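Local coordinates for fatty acid multifunctional protein (atmfp2) (Arabidopsis thaliana, PDB 2WTB) that catalyses enoyl-CoA hydration and NAD-dependent 3-hydroxyacyl-CoA dehydrogenation in peroxisomal fatty acid beta-oxidation during seed germination, at residues 546-551 and 566-571; 486-491 and 654-659. All coordinates share one frame; numbering follows the deposited sequence.

How the contacts relate
Both contacts lie in the C-terminal region, which holds the dehydrogenase activity, and they differ in span. Along the sequence, strand 486-491 comes first, then 546-551, 566-571 and finally 654-659, which nests contact 1 inside the loop that contact 2 closes. Contact 1 joins segments 15 residues apart at their nearest ends, on helices 544-557 and 567-572 of the C-terminal dehydrogenase domain. Contact 2 brings the outermost strand of the NAD-binding sheet against 654-659 of helix 651-662, its segments 163 residues apart. The contact centres lie 26 Å apart and their nearest atoms about 14 Å, without touching. Contact 1 is therefore local and peripheral, whereas contact 2 ties the nucleotide-binding sheet to the late helical region near the chain's centre.

Contact 1: 546-551 and 566-571; sequences VAIATA and MIIPLM
The CA atoms of I548 and I568, the nearest pair between helix 546-551 and the helical turn at 566-571, stand 7.6 Å apart, a spacing that lets side chains meet; no hydrogen bond crosses. I548 carries the contact. With CG1 anti to the backbone N (chi1 -160°), its longer branch is an extended arm ending in CD1. That methyl lies 3.7 Å from CG of P569 and 4.1 Å from CD of the same residue, sitting over one face of the proline ring, above CG. On the I568 side it meets the short branch, CD1 to CG2 at 4.1 Å, where the I548 arm and the I568 side chain run antiparallel as they pass. P569 sits in the first turn of helix 567-572, where a residue without an N-H costs no helical bond. Both helices belong to the 3-hydroxyacyl-CoA dehydrogenase C-terminal domain, and helix 535-542 joins them through C539, which touches both A547 and I568. Behind the interface, the carbonyl O of V546 accepts two bonds, from T550 N (2.9 Å) and from T550 OG1 (3.0 Å), the hydroxyl approaching 31° from the carbonyl plane at a C=O...O angle of 131°.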
# COMPACT_ATOMS: atom_id res chain seq x y z
N VAL A 546 1.76 26.43 -4.89
CA VAL A 546 2.15 25.17 -5.51
C VAL A 546 1.07 24.65 -6.45
O VAL A 546 1.35 24.30 -7.60
CB VAL A 546 2.43 24.09 -4.44
CG1 VAL A 546 2.80 22.78 -5.11
CG2 VAL A 546 3.54 24.55 -3.51
N ALA A 547 -0.16 24.60 -5.95
CA ALA A 547 -1.29 24.10 -6.73
C ALA A 547 -1.45 24.87 -8.03
O ALA A 547 -1.80 24.29 -9.06
CB ALA A 547 -2.57 24.17 -5.91
N ILE A 548 -1.19 26.17 -7.99
CA ILE A 548 -1.34 27.01 -9.17
C ILE A 548 -0.12 26.91 -10.08
O ILE A 548 -0.21 27.17 -11.28
CB ILE A 548 -1.59 28.49 -8.78
CG1 ILE A 548 -2.23 29.25 -9.94
CG2 ILE A 548 -0.29 29.15 -8.34
CD1 ILE A 548 -2.51 30.70 -9.63
N ALA A 549 1.02 26.53 -9.51
CA ALA A 549 2.25 26.40 -10.28
C ALA A 549 2.27 25.09 -11.07
O ALA A 549 2.81 25.03 -12.18
CB ALA A 549 3.46 26.49 -9.37
N THR A 550 1.68 24.05 -10.50
CA THR A 550 1.65 22.74 -11.14
C THR A 550 0.50 22.62 -12.14
O THR A 550 0.51 21.74 -13.00
CB THR A 550 1.53 21.62 -10.10
OG1 THR A 550 0.49 21.94 -9.17
CG2 THR A 550 2.84 21.44 -9.35
N ALA A 551 -0.48 23.51 -12.01
CA ALA A 551 -1.62 23.52 -12.92
C ALA A 551 -1.27 24.25 -14.22
O ALA A 551 -1.81 23.94 -15.28
CB ALA A 551 -2.82 24.16 -12.25
N MET A 566 -9.99 31.98 -11.95
CA MET A 566 -9.29 33.12 -11.38
C MET A 566 -9.48 33.19 -9.86
O MET A 566 -8.98 34.11 -9.21
CB MET A 566 -9.77 34.42 -12.03
CG MET A 566 -8.74 35.54 -12.01
SD MET A 566 -7.30 35.17 -13.03
CE MET A 566 -8.05 35.08 -14.66
N ILE A 567 -10.19 32.21 -9.31
CA ILE A 567 -10.47 32.18 -7.88
C ILE A 567 -9.20 32.25 -7.03
O ILE A 567 -9.04 33.16 -6.23
CB ILE A 567 -11.29 30.93 -7.49
CG1 ILE A 567 -12.67 30.97 -8.13
CG2 ILE A 567 -11.42 30.82 -5.97
CD1 ILE A 567 -13.55 29.79 -7.77
N ILE A 568 -8.31 31.28 -7.22
CA ILE A 568 -7.07 31.23 -6.45
C ILE A 568 -6.23 32.50 -6.58
O ILE A 568 -5.86 33.10 -5.57
CB ILE A 568 -6.22 30.00 -6.81
CG1 ILE A 568 -6.84 28.73 -6.24
CG2 ILE A 568 -4.80 30.17 -6.29
CD1 ILE A 568 -5.99 27.50 -6.42
N PRO A 569 -5.93 32.92 -7.82
CA PRO A 569 -5.11 34.12 -8.02
C PRO A 569 -5.67 35.33 -7.27
O PRO A 569 -4.91 36.04 -6.61
CB PRO A 569 -5.19 34.35 -9.53
CG PRO A 569 -5.41 33.00 -10.09
CD PRO A 569 -6.29 32.29 -9.10
N LEU A 570 -6.97 35.55 -7.37
CA LEU A 570 -7.61 36.68 -6.70
C LEU A 570 -7.42 36.62 -5.19
O LEU A 570 -7.39 37.65 -4.51
CB LEU A 570 -9.10 36.74 -7.04
CG LEU A 570 -9.45 37.15 -8.47
CD1 LEU A 570 -10.93 36.92 -8.76
CD2 LEU A 570 -9.07 38.61 -8.71
N MET A 571 -7.30 35.41 -4.65
CA MET A 571 -7.09 35.22 -3.23
C MET A 571 -5.64 35.51 -2.86
O MET A 571 -5.35 36.07 -1.81
CB MET A 571 -7.46 33.80 -2.81
CG MET A 571 -8.91 33.43 -3.06
SD MET A 571 -9.29 31.74 -2.56
CE MET A 571 -8.90 31.82 -0.81

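Contact 2: 486-491 and 654-659; sequences TPVVVG and LDIAGI
D655 OD1 accepts hydrogen bonds from two backbone amides, M672 N and F673 N at the start of helix 671-678, and so ties down the helix whose next residue, I656, touches T486 and V488. The I656 methyl CG2 does the touching, 4.0 Å from CG2 of T486 and 4.3 Å from CG1 of V488. In T486, chi1 of -72°, measured to OG1, sets OG1 beside the backbone N, hydrogen-bonded to Q293 OE1 on helix 281-294, and turns CG2 anti to that N, toward I656. The T486 and I656 side chains stand roughly perpendicular. With I656 chi1 at -95°, off the staggered positions, the CG1-CD1 branch turns from the strand while CG2 faces it; the side chain also touches S292 of helix 281-294. Strand 486-491 is the outermost of the NAD-binding sheet, parallel to 459-464 and linked to it by a beta-alpha-beta crossover through helix 470-482. Its alternation sends P487 and V489 onto that helix and T486 and V488 onto helix 651-662. With no polar bond between the segments, this buried interface rests on methyl-to-methyl packing, while the polar groups of T486 and D655 are satisfied by neighbouring helices.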
# COMPACT_ATOMS: atom_id res chain seq x y z
N THR A 486 6.87 2.35 -3.75
CA THR A 486 6.18 1.59 -4.79
C THR A 486 6.32 2.31 -6.12
O THR A 486 5.69 3.34 -6.35
CB THR A 486 4.70 1.37 -4.46
OG1 THR A 486 4.58 0.43 -3.39
CG2 THR A 486 3.95 0.84 -5.67
N PRO A 487 7.17 1.76 -7.01
CA PRO A 487 7.51 2.41 -8.28
C PRO A 487 6.51 2.09 -9.37
O PRO A 487 6.05 0.96 -9.48
CB PRO A 487 8.86 1.77 -8.65
CG PRO A 487 9.22 0.86 -7.49
CD PRO A 487 7.94 0.53 -6.81
N VAL A 488 6.17 3.11 -10.16
CA VAL A 488 5.50 2.89 -11.43
C VAL A 488 6.35 3.52 -12.53
O VAL A 488 6.89 4.62 -12.36
CB VAL A 488 4.08 3.50 -11.46
CG1 VAL A 488 3.13 2.65 -10.63
CG2 VAL A 488 4.10 4.93 -10.97
N VAL A 489 6.50 2.82 -13.65
CA VAL A 489 7.30 3.32 -14.76
C VAL A 489 6.41 4.02 -15.78
O VAL A 489 5.69 3.37 -16.54
CB VAL A 489 8.09 2.19 -15.45
CG1 VAL A 489 8.83 2.73 -16.66
CG2 VAL A 489 9.06 1.54 -14.47
N VAL A 490 6.46 5.34 -15.79
CA VAL A 490 5.61 6.13 -16.68
C VAL A 490 6.42 6.80 -17.78
O VAL A 490 7.64 6.90 -17.69
CB VAL A 490 4.80 7.19 -15.90
CG1 VAL A 490 3.93 6.52 -14.85
CG2 VAL A 490 5.73 8.21 -15.26
N GLY A 491 5.72 7.25 -18.82
CA GLY A 491 6.36 7.86 -19.97
C GLY A 491 6.51 9.36 -19.83
O GLY A 491 5.87 9.98 -18.98
N LEU A 654 -2.20 2.60 -13.23
CA LEU A 654 -2.95 3.82 -13.00
C LEU A 654 -3.73 3.75 -11.69
O LEU A 654 -3.83 4.74 -10.96
CB LEU A 654 -3.91 4.09 -14.16
CG LEU A 654 -3.25 4.48 -15.49
CD1 LEU A 654 -4.32 4.91 -16.49
CD2 LEU A 654 -2.24 5.59 -15.28
N ASP A 655 -4.26 2.57 -11.38
CA ASP A 655 -4.98 2.35 -10.13
C ASP A 655 -4.09 2.65 -8.93
O ASP A 655 -4.42 3.51 -8.11
CB ASP A 655 -5.50 0.91 -10.06
CG ASP A 655 -6.61 0.64 -11.06
OD1 ASP A 655 -7.32 1.60 -11.43
OD2 ASP A 655 -6.76 -0.52 -11.48
N ILE A 656 -2.97 1.94 -8.83
CA ILE A 656 -2.02 2.15 -7.75
C ILE A 656 -1.55 3.60 -7.69
O ILE A 656 -1.38 4.17 -6.61
CB ILE A 656 -0.78 1.22 -7.87
CG1 ILE A 656 -0.98 -0.04 -7.03
CG2 ILE A 656 0.47 1.92 -7.39
CD1 ILE A 656 -2.28 -0.74 -7.27
N ALA A 657 -1.36 4.21 -8.86
CA ALA A 657 -0.88 5.59 -8.92
C ALA A 657 -1.86 6.55 -8.25
O ALA A 657 -1.49 7.27 -7.32
CB ALA A 657 -0.63 6.00 -10.36
N GLY A 658 -3.10 6.55 -8.71
CA GLY A 658 -4.13 7.39 -8.12
C GLY A 658 -4.30 7.09 -6.65
O GLY A 658 -4.42 8.00 -5.83
N ILE A 659 -4.32 5.81 -6.32
CA ILE A 659 -4.47 5.37 -4.93
C ILE A 659 -3.35 5.88 -4.04
O ILE A 659 -3.59 6.49 -3.00
CB ILE A 659 -4.50 3.83 -4.84
CG1 ILE A 659 -5.86 3.29 -5.28
CG2 ILE A 659 -4.18 3.37 -3.42
CD1 ILE A 659 -5.95 1.78 -5.31